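Side-chain contacts in deoxyribodipyrimidine photo-lyase (Oryza sativa Japonica Group, PDB 3UMV), which repairs ultraviolet-damaged DNA by using light and bound FAD to split cyclobutane pyrimidine dimers back into separate pyrimidines: residues M461-C466 with D471-I476; W43-Q48 with R141-A146; Q48-N53 with R107-F112. All coordinates share one frame; numbering follows the deposited sequence.

Contact 1 (M461-C466 with D471-I476); sequences MNYAGC and DVDAYI
Y463 and V472 each set a branch opposite their own backbone N, and those branches meet. In Y463 this is CG (chi1 -169°), which carries the ring toward helix 472-489 with the hydroxyl in front. In V472 it is CG1 (chi1 172°), which comes up to the end of that ring. V472 CG1 lies 3.7 Å from Y463 OH and 4.0 Å from Y463 CZ. The approach is oblique. The other methyl, V472 CG2, faces C466 instead. It is 3.9 Å from C466 C and 4.1 Å from C466 CB. The valine therefore spends one methyl on each residue. I476 adds its CD1, 4.2 Å from Y463 OH. With V472 cut back to an alanine both methyls go, which would probably open a gap beside C466 and leave the end of the Y463 ring less firmly held.

Two consecutive helices, 463-469 and 472-489, face each other here across a very short connection. Each begins with a side-chain N-cap. N462 OD1 accepts from G465 N at 2.9 Å, with the donor above the carbonyl plane. D471 OD1 takes A474 N at 3.2 Å, also from above its plane. The negative charge of D471 would probably be favoured by the positive end of the helix dipole. Y463 and C466 also pack on L377 of helix 376-388 and on Y398 of helix 393-405. Helix 376-388 also holds W378, a predicted electron-transfer tryptophan.

No hydrogen bond joins the two segments. Their side-chain caps serve the starts of their own helices. The hold between them rests on van der Waals packing of methyls against the hydroxyl end of the tyrosine and against C466, its backbone as well as its CB.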
loop_
_atom_site.group_PDB
_atom_site.type_symbol
_atom_site.label_atom_id
_atom_site.label_comp_id
_atom_site.label_asym_id
_atom_site.label_seq_id
_atom_site.Cartn_x
_atom_site.Cartn_y
_atom_site.Cartn_z
ATOM N N MET A 461 16.055 4.281 -19.772
ATOM C CA MET A 461 16.849 3.153 -19.299
ATOM C C MET A 461 16.874 2.138 -20.428
ATOM O O MET A 461 15.915 2.038 -21.198
ATOM C CB MET A 461 16.227 2.523 -18.053
ATOM C CG MET A 461 16.243 3.388 -16.779
ATOM S SD MET A 461 15.269 2.620 -15.444
ATOM C CE MET A 461 16.405 1.356 -14.861
ATOM N N ASN A 462 17.964 1.387 -20.557
ATOM C CA ASN A 462 18.005 0.375 -21.610
ATOM C C ASN A 462 18.711 -0.898 -21.186
ATOM O O ASN A 462 19.294 -0.961 -20.094
ATOM C CB ASN A 462 18.555 0.925 -22.940
ATOM C CG ASN A 462 19.991 1.432 -22.835
ATOM O OD1 ASN A 462 20.660 1.266 -21.808
ATOM N ND2 ASN A 462 20.474 2.044 -23.917
ATOM N N TYR A 463 18.605 -1.912 -22.043
ATOM C CA TYR A 463 19.152 -3.237 -21.798
ATOM C C TYR A 463 20.642 -3.109 -21.521
ATOM O O TYR A 463 21.141 -3.632 -20.527
ATOM C CB TYR A 463 18.919 -4.108 -23.038
ATOM C CG TYR A 463 19.181 -5.593 -22.877
ATOM C CD1 TYR A 463 20.469 -6.110 -22.975
ATOM C CD2 TYR A 463 18.132 -6.487 -22.683
ATOM C CE1 TYR A 463 20.708 -7.477 -22.849
ATOM C CE2 TYR A 463 18.358 -7.848 -22.559
ATOM C CZ TYR A 463 19.648 -8.339 -22.640
ATOM O OH TYR A 463 19.875 -9.695 -22.516
ATOM N N ALA A 464 21.343 -2.397 -22.400
ATOM C CA ALA A 464 22.785 -2.215 -22.247
ATOM C C ALA A 464 23.138 -1.607 -20.892
ATOM O O ALA A 464 24.151 -1.956 -20.289
ATOM C CB ALA A 464 23.345 -1.366 -23.383
ATOM N N GLY A 465 22.298 -0.693 -20.418
ATOM C CA GLY A 465 22.523 -0.044 -19.138
ATOM C C GLY A 465 22.404 -1.024 -17.993
ATOM O O GLY A 465 23.131 -0.934 -17.000
ATOM N N CYS A 466 21.479 -1.968 -18.129
ATOM C CA CYS A 466 21.311 -3.005 -17.119
ATOM C C CYS A 466 22.482 -3.974 -17.120
ATOM O O CYS A 466 22.945 -4.383 -16.056
ATOM C CB CYS A 466 20.005 -3.763 -17.331
ATOM S SG CYS A 466 18.542 -2.739 -17.019
ATOM N N ASP A 471 24.305 -8.984 -13.550
ATOM C CA ASP A 471 24.291 -10.157 -14.425
ATOM C C ASP A 471 22.878 -10.417 -14.949
ATOM O O ASP A 471 22.118 -11.182 -14.348
ATOM C CB ASP A 471 24.808 -11.376 -13.641
ATOM C CG ASP A 471 25.049 -12.605 -14.514
ATOM O OD1 ASP A 471 24.574 -12.664 -15.665
ATOM O OD2 ASP A 471 25.718 -13.538 -14.024
ATOM N N VAL A 472 22.537 -9.768 -16.065
ATOM C CA VAL A 472 21.226 -9.893 -16.713
ATOM C C VAL A 472 20.834 -11.343 -17.022
ATOM O O VAL A 472 19.679 -11.726 -16.846
ATOM C CB VAL A 472 21.177 -9.076 -18.027
ATOM C CG1 VAL A 472 19.892 -9.371 -18.792
ATOM C CG2 VAL A 472 21.288 -7.590 -17.731
ATOM N N ASP A 473 21.792 -12.150 -17.473
ATOM C CA ASP A 473 21.490 -13.533 -17.822
ATOM C C ASP A 473 21.120 -14.361 -16.595
ATOM O O ASP A 473 20.275 -15.261 -16.673
ATOM C CB ASP A 473 22.662 -14.173 -18.574
ATOM C CG ASP A 473 22.906 -13.524 -19.926
ATOM O OD1 ASP A 473 21.985 -12.847 -20.441
ATOM O OD2 ASP A 473 24.014 -13.695 -20.475
ATOM N N ALA A 474 21.747 -14.047 -15.461
ATOM C CA ALA A 474 21.426 -14.719 -14.213
ATOM C C ALA A 474 19.992 -14.400 -13.776
ATOM O O ALA A 474 19.261 -15.285 -13.340
ATOM C CB ALA A 474 22.442 -14.350 -13.121
ATOM N N TYR A 475 19.578 -13.145 -13.921
ATOM C CA TYR A 475 18.211 -12.770 -13.582
ATOM C C TYR A 475 17.230 -13.488 -14.484
ATOM O O TYR A 475 16.221 -14.017 -14.035
ATOM C CB TYR A 475 18.014 -11.260 -13.702
ATOM C CG TYR A 475 16.598 -10.800 -13.439
ATOM C CD1 TYR A 475 15.802 -10.322 -14.474
ATOM C CD2 TYR A 475 16.060 -10.823 -12.157
ATOM C CE1 TYR A 475 14.522 -9.881 -14.245
ATOM C CE2 TYR A 475 14.771 -10.386 -11.918
ATOM C CZ TYR A 475 14.004 -9.919 -12.972
ATOM O OH TYR A 475 12.731 -9.468 -12.779
ATOM N N ILE A 476 17.538 -13.506 -15.771
ATOM C CA ILE A 476 16.691 -14.191 -16.729
ATOM C C ILE A 476 16.530 -15.675 -16.397
ATOM O O ILE A 476 15.405 -16.178 -16.381
ATOM C CB ILE A 476 17.196 -13.985 -18.157
ATOM C CG1 ILE A 476 16.980 -12.525 -18.562
ATOM C CG2 ILE A 476 16.467 -14.913 -19.117
ATOM C CD1 ILE A 476 17.749 -12.127 -19.796
#

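Contact 2 (W43-Q48 with R141-A146); sequences WMLRDQ and RPVREA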
loop_
_atom_site.group_PDB
_atom_site.type_symbol
_atom_site.label_atom_id
_atom_site.label_comp_id
_atom_site.label_asym_id
_atom_site.label_seq_id
_atom_site.Cartn_x
_atom_site.Cartn_y
_atom_site.Cartn_z
ATOM N N TRP A 43 -13.681 1.682 12.131
ATOM C CA TRP A 43 -13.829 1.136 10.795
ATOM C C TRP A 43 -12.430 0.927 10.223
ATOM O O TRP A 43 -11.789 1.863 9.758
ATOM C CB TRP A 43 -14.668 2.087 9.925
ATOM C CG TRP A 43 -14.741 1.692 8.466
ATOM C CD1 TRP A 43 -14.379 0.491 7.918
ATOM C CD2 TRP A 43 -15.178 2.515 7.369
ATOM N NE1 TRP A 43 -14.582 0.511 6.565
ATOM C CE2 TRP A 43 -15.067 1.740 6.198
ATOM C CE3 TRP A 43 -15.656 3.830 7.266
ATOM C CZ2 TRP A 43 -15.410 2.238 4.926
ATOM C CZ3 TRP A 43 -16.005 4.322 5.997
ATOM C CH2 TRP A 43 -15.879 3.527 4.853
ATOM N N MET A 44 -11.951 -0.310 10.322
ATOM C CA MET A 44 -10.648 -0.701 9.806
ATOM C C MET A 44 -10.721 -0.876 8.296
ATOM O O MET A 44 -11.592 -1.584 7.802
ATOM C CB MET A 44 -10.259 -2.033 10.442
ATOM C CG MET A 44 -8.909 -2.585 9.991
ATOM S SD MET A 44 -8.634 -4.209 10.725
ATOM C CE MET A 44 -8.053 -3.789 12.367
ATOM N N LEU A 45 -9.805 -0.250 7.567
ATOM C CA LEU A 45 -9.724 -0.463 6.132
ATOM C C LEU A 45 -8.294 -0.625 5.663
ATOM O O LEU A 45 -7.914 -1.703 5.212
ATOM C CB LEU A 45 -10.446 0.645 5.357
ATOM C CG LEU A 45 -10.685 0.340 3.878
ATOM C CD1 LEU A 45 -11.920 1.110 3.418
ATOM C CD2 LEU A 45 -9.457 0.687 3.023
ATOM N N ARG A 46 -7.494 0.432 5.778
ATOM C CA ARG A 46 -6.110 0.349 5.307
ATOM C C ARG A 46 -5.181 -0.376 6.266
ATOM O O ARG A 46 -4.217 -1.018 5.835
ATOM C CB ARG A 46 -5.545 1.729 4.990
ATOM C CG ARG A 46 -4.280 1.674 4.131
ATOM C CD ARG A 46 -3.748 3.061 3.910
ATOM N NE ARG A 46 -2.665 3.100 2.939
ATOM C CZ ARG A 46 -2.065 4.233 2.586
ATOM N NH1 ARG A 46 -2.471 5.380 3.125
ATOM N NH2 ARG A 46 -1.087 4.228 1.694
ATOM N N ASP A 47 -5.458 -0.293 7.562
ATOM C CA ASP A 47 -4.473 -0.783 8.521
ATOM C C ASP A 47 -4.961 -2.027 9.252
ATOM O O ASP A 47 -5.495 -1.959 10.360
ATOM C CB ASP A 47 -4.065 0.358 9.460
ATOM C CG ASP A 47 -3.393 1.503 8.704
ATOM O OD1 ASP A 47 -4.077 2.505 8.430
ATOM O OD2 ASP A 47 -2.198 1.376 8.327
ATOM N N GLN A 48 -4.762 -3.168 8.593
ATOM C CA GLN A 48 -5.312 -4.443 9.014
ATOM C C GLN A 48 -4.424 -5.143 10.038
ATOM O O GLN A 48 -3.808 -6.187 9.758
ATOM C CB GLN A 48 -5.575 -5.307 7.786
ATOM C CG GLN A 48 -6.577 -4.647 6.846
ATOM C CD GLN A 48 -6.459 -5.117 5.413
ATOM O OE1 GLN A 48 -6.102 -6.267 5.146
ATOM N NE2 GLN A 48 -6.773 -4.228 4.479
ATOM N N ARG A 141 -8.884 7.101 -4.450
ATOM C CA ARG A 141 -10.211 7.656 -4.638
ATOM C C ARG A 141 -11.377 6.735 -4.233
ATOM O O ARG A 141 -12.351 7.224 -3.669
ATOM C CB ARG A 141 -10.402 8.290 -6.032
ATOM C CG ARG A 141 -10.757 7.341 -7.165
ATOM C CD ARG A 141 -10.896 8.106 -8.490
ATOM N NE ARG A 141 -9.704 8.892 -8.809
ATOM C CZ ARG A 141 -8.710 8.470 -9.595
ATOM N NH1 ARG A 141 -8.762 7.266 -10.166
ATOM N NH2 ARG A 141 -7.665 9.259 -9.825
ATOM N N PRO A 142 -11.296 5.410 -4.497
ATOM C CA PRO A 142 -12.491 4.657 -4.079
ATOM C C PRO A 142 -12.681 4.599 -2.566
ATOM O O PRO A 142 -13.822 4.470 -2.088
ATOM C CB PRO A 142 -12.276 3.253 -4.666
ATOM C CG PRO A 142 -10.876 3.214 -5.150
ATOM C CD PRO A 142 -10.370 4.609 -5.322
ATOM N N VAL A 143 -11.583 4.683 -1.823
ATOM C CA VAL A 143 -11.659 4.671 -0.367
ATOM C C VAL A 143 -12.178 5.999 0.185
ATOM O O VAL A 143 -13.071 6.023 1.030
ATOM C CB VAL A 143 -10.300 4.365 0.246
ATOM C CG1 VAL A 143 -10.412 4.395 1.753
ATOM C CG2 VAL A 143 -9.797 3.022 -0.262
ATOM N N ARG A 144 -11.587 7.098 -0.287
ATOM C CA ARG A 144 -12.034 8.437 0.056
ATOM C C ARG A 144 -13.510 8.619 -0.270
ATOM O O ARG A 144 -14.237 9.208 0.515
ATOM C CB ARG A 144 -11.206 9.516 -0.674
ATOM C CG ARG A 144 -9.747 9.569 -0.291
ATOM C CD ARG A 144 -9.035 10.768 -0.935
ATOM N NE ARG A 144 -9.429 12.057 -0.355
ATOM C CZ ARG A 144 -8.772 13.197 -0.574
ATOM N NH1 ARG A 144 -7.712 13.210 -1.354
ATOM N NH2 ARG A 144 -9.176 14.330 -0.021
ATOM N N GLU A 145 -13.954 8.105 -1.412
ATOM C CA GLU A 145 -15.353 8.263 -1.797
ATOM C C GLU A 145 -16.261 7.445 -0.892
ATOM O O GLU A 145 -17.355 7.885 -0.535
ATOM C CB GLU A 145 -15.557 7.867 -3.258
ATOM C CG GLU A 145 -14.896 8.835 -4.226
ATOM C CD GLU A 145 -14.869 8.325 -5.657
ATOM O OE1 GLU A 145 -14.326 9.041 -6.524
ATOM O OE2 GLU A 145 -15.383 7.214 -5.916
ATOM N N ALA A 146 -15.796 6.262 -0.497
ATOM C CA ALA A 146 -16.582 5.444 0.421
ATOM C C ALA A 146 -16.677 6.102 1.793
ATOM O O ALA A 146 -17.724 6.036 2.435
ATOM C CB ALA A 146 -15.997 4.046 0.535
#
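L45 and V143 are the closest backbone neighbours, with their CA atoms 8.5 Å apart. The chain at W43 is still in strand 40-44, and by L45 it has become a loop. The segment 141-146 is the start of helix 141-157, with a regular bond from E145 N to R141 O. Both segments belong to the Rossmann-like alpha/beta domain of photolyases. The helix is the crossover of a beta-alpha-beta unit between parallel strands 132-135 and 162-166. It packs on the end of strand 40-44, which lies beside strand 132-135 in the sheet.

Both L45 and W43 point their side chains at the helix. The CG of L45 is anti to the backbone N (chi1 -167°), and this brings its two methyls to V143. L45 CD1 and V143 CG1 are 4.0 Å apart. L45 CD2 sits at the same range from both V143 methyls, so the leucine fork and the valine fork pack branch against branch. W43 meets the helix with the rim of its six-membered ring. Its CH2 is 3.9 Å from A146 O, which lies in the plane of the ring, and 4.4 Å from A146 CB. L147 and V150 of the same helix also touch the indole.

The loop is pinned at several other points. D136 accepts from the backbone N of L45, R46 and D47. R46 forms a salt bridge with D328 of helix 310-333. The amide of Q48 folds back on the loop: NE2 donates to L45 O at 2.9 Å, almost straight (169°) and in the amide plane.

Contact 3 (Q48-N53 with R107-F112); sequences QRLADN and RHLPFF
L50 and R107 bury more of their surface than any other residue here, and L109 comes next. L50 sits in the loop between strand 40-44 and helix 54-66. R107 directly follows helix 87-106. H108, with positive phi, closes that helix in a Schellman motif, and the chain then turns through L109 into the edge strand 111-114. The contact thus joins two loops of the photolyase alpha/beta domain, one leading into a helix and one leading out of another.

The side chain of R107 is extended from CG to NE, which lays its guanidinium along L50. L50 CB lies over one face of that group, 3.8 Å above the plane and nearer its rim than its centre. The closest pair is L50 CB and R107 NH1, at 3.9 Å. L50 CD1 stands by R107 NE. The other methyl, L50 CD2, meets L109 CD2 at 4.0 Å. CB and CD1 thus pack on the guanidinium side, and CD2 packs on the second leucine.

A water completes the link. It lies in the guanidinium plane and accepts from R107 NH2 at 2.6 Å. It also gives a weak bond to L50 O at 2.9 Å.

The loop carrying L50 is held from within. R49 grips D52 O side-on with NE and NH2, both at 3.1 Å and in the guanidinium plane. N53 ND2 donates to R49 O at 3.0 Å. E246 takes the backbone N of L50 and of A51.

R107 thus uses its flat group in two ways. The face packs on hydrocarbon, while the N-H edge keeps its polar bond to water, so the charge probably need not be stripped of hydration.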
loop_
_atom_site.group_PDB
_atom_site.type_symbol
_atom_site.label_atom_id
_atom_site.label_comp_id
_atom_site.label_asym_id
_atom_site.label_seq_id
_atom_site.Cartn_x
_atom_site.Cartn_y
_atom_site.Cartn_z
ATOM N N GLN A 48 -4.762 -3.168 8.593
ATOM C CA GLN A 48 -5.312 -4.443 9.014
ATOM C C GLN A 48 -4.424 -5.143 10.038
ATOM O O GLN A 48 -3.808 -6.187 9.758
ATOM C CB GLN A 48 -5.575 -5.307 7.786
ATOM C CG GLN A 48 -6.577 -4.647 6.846
ATOM C CD GLN A 48 -6.459 -5.117 5.413
ATOM O OE1 GLN A 48 -6.102 -6.267 5.146
ATOM N NE2 GLN A 48 -6.773 -4.228 4.479
ATOM N N ARG A 49 -4.377 -4.539 11.221
ATOM C CA ARG A 49 -3.558 -4.986 12.344
ATOM C C ARG A 49 -4.094 -4.379 13.635
ATOM O O ARG A 49 -4.710 -3.311 13.628
ATOM C CB ARG A 49 -2.092 -4.575 12.151
ATOM C CG ARG A 49 -1.839 -3.080 12.338
ATOM C CD ARG A 49 -0.392 -2.672 11.973
ATOM N NE ARG A 49 -0.277 -1.218 12.080
ATOM C CZ ARG A 49 -0.558 -0.363 11.101
ATOM N NH1 ARG A 49 -0.907 -0.801 9.886
ATOM N NH2 ARG A 49 -0.468 0.939 11.334
ATOM N N LEU A 50 -3.860 -5.072 14.746
ATOM C CA LEU A 50 -4.237 -4.561 16.064
ATOM C C LEU A 50 -3.065 -3.840 16.737
ATOM O O LEU A 50 -3.278 -2.898 17.492
ATOM C CB LEU A 50 -4.764 -5.683 16.953
ATOM C CG LEU A 50 -5.924 -6.459 16.337
ATOM C CD1 LEU A 50 -6.314 -7.650 17.214
ATOM C CD2 LEU A 50 -7.105 -5.519 16.105
ATOM N N ALA A 51 -1.831 -4.256 16.451
ATOM C CA ALA A 51 -0.685 -3.623 17.084
ATOM C C ALA A 51 -0.274 -2.374 16.323
ATOM O O ALA A 51 -0.513 -2.265 15.118
ATOM C CB ALA A 51 0.495 -4.593 17.182
ATOM N N ASP A 52 0.346 -1.435 17.023
ATOM C CA ASP A 52 0.956 -0.277 16.362
ATOM C C ASP A 52 -0.013 0.432 15.399
ATOM O O ASP A 52 0.373 0.848 14.296
ATOM C CB ASP A 52 2.190 -0.724 15.576
ATOM C CG ASP A 52 3.225 -1.401 16.451
ATOM O OD1 ASP A 52 3.924 -2.311 15.954
ATOM O OD2 ASP A 52 3.337 -1.021 17.638
ATOM N N ASN A 53 -1.253 0.609 15.837
ATOM C CA ASN A 53 -2.287 1.155 14.974
ATOM C C ASN A 53 -2.900 2.407 15.615
ATOM O O ASN A 53 -3.701 2.306 16.532
ATOM C CB ASN A 53 -3.347 0.077 14.716
ATOM C CG ASN A 53 -4.435 0.543 13.767
ATOM O OD1 ASN A 53 -4.760 1.724 13.724
ATOM N ND2 ASN A 53 -4.997 -0.384 13.001
ATOM N N ARG A 107 -8.515 -11.338 22.723
ATOM C CA ARG A 107 -8.492 -10.097 23.504
ATOM C C ARG A 107 -9.879 -9.625 23.925
ATOM O O ARG A 107 -10.004 -8.576 24.559
ATOM C CB ARG A 107 -7.894 -8.952 22.692
ATOM C CG ARG A 107 -6.440 -9.053 22.343
ATOM C CD ARG A 107 -6.019 -7.730 21.737
ATOM N NE ARG A 107 -4.733 -7.791 21.058
ATOM C CZ ARG A 107 -4.012 -6.717 20.758
ATOM N NH1 ARG A 107 -2.847 -6.843 20.132
ATOM N NH2 ARG A 107 -4.457 -5.513 21.096
ATOM N N HIS A 108 -10.915 -10.359 23.529
ATOM C CA HIS A 108 -12.298 -9.941 23.765
ATOM C C HIS A 108 -12.638 -8.616 23.088
ATOM O O HIS A 108 -13.472 -7.852 23.571
ATOM C CB HIS A 108 -12.607 -9.890 25.265
ATOM C CG HIS A 108 -12.314 -11.172 25.976
ATOM N ND1 HIS A 108 -13.102 -12.294 25.841
ATOM C CD2 HIS A 108 -11.303 -11.519 26.807
ATOM C CE1 HIS A 108 -12.596 -13.275 26.567
ATOM N NE2 HIS A 108 -11.504 -12.829 27.165
ATOM N N LEU A 109 -11.973 -8.350 21.965
ATOM C CA LEU A 109 -12.291 -7.212 21.115
ATOM C C LEU A 109 -13.161 -7.708 19.966
ATOM O O LEU A 109 -12.719 -8.514 19.145
ATOM C CB LEU A 109 -11.002 -6.575 20.581
ATOM C CG LEU A 109 -11.075 -5.407 19.591
ATOM C CD1 LEU A 109 -11.753 -4.180 20.190
ATOM C CD2 LEU A 109 -9.678 -5.062 19.119
ATOM N N PRO A 110 -14.414 -7.243 19.921
ATOM C CA PRO A 110 -15.409 -7.631 18.916
ATOM C C PRO A 110 -14.963 -7.213 17.523
ATOM O O PRO A 110 -14.573 -6.064 17.335
ATOM C CB PRO A 110 -16.648 -6.824 19.323
ATOM C CG PRO A 110 -16.420 -6.448 20.740
ATOM C CD PRO A 110 -14.950 -6.261 20.879
ATOM N N PHE A 111 -15.020 -8.132 16.563
ATOM C CA PHE A 111 -14.634 -7.821 15.187
ATOM C C PHE A 111 -15.822 -8.099 14.275
ATOM O O PHE A 111 -16.206 -9.250 14.090
ATOM C CB PHE A 111 -13.421 -8.665 14.769
ATOM C CG PHE A 111 -12.951 -8.429 13.349
ATOM C CD1 PHE A 111 -12.214 -7.300 13.018
ATOM C CD2 PHE A 111 -13.225 -9.356 12.357
ATOM C CE1 PHE A 111 -11.766 -7.096 11.700
ATOM C CE2 PHE A 111 -12.789 -9.156 11.051
ATOM C CZ PHE A 111 -12.056 -8.020 10.726
ATOM N N PHE A 112 -16.399 -7.040 13.709
ATOM C CA PHE A 112 -17.501 -7.173 12.759
ATOM C C PHE A 112 -16.980 -7.242 11.323
ATOM O O PHE A 112 -16.308 -6.324 10.857
ATOM C CB PHE A 112 -18.453 -5.981 12.871
ATOM C CG PHE A 112 -19.218 -5.931 14.167
ATOM C CD1 PHE A 112 -20.485 -6.475 14.260
ATOM C CD2 PHE A 112 -18.665 -5.335 15.287
ATOM C CE1 PHE A 112 -21.195 -6.428 15.455
ATOM C CE2 PHE A 112 -19.370 -5.284 16.493
ATOM C CZ PHE A 112 -20.636 -5.831 16.574
HETATM O O HOH W 1 -2.630 -3.928 20.084
#

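In the fold
From the N terminus, strand 40-44 opens contact 2 at W43. Contact 3 opens at Q48, which both contacts share. The chain then passes through helix 54-66, strand 70-75 and helix 87-106 before 107-112 closes contact 3. Contact 2 closes later, at 141-146, so contact 3 is nested inside its loop. Both reach the same sheet, and they touch, with M44 CE 3.6 Å from R49 O. Together they tie the chain after strand 40-44 to helix 141-157 and to the approach to strand 111-114. Contact 1 follows in series near the C terminus. It joins the last two helices across a short loop, on the opposite side of the chain's centre.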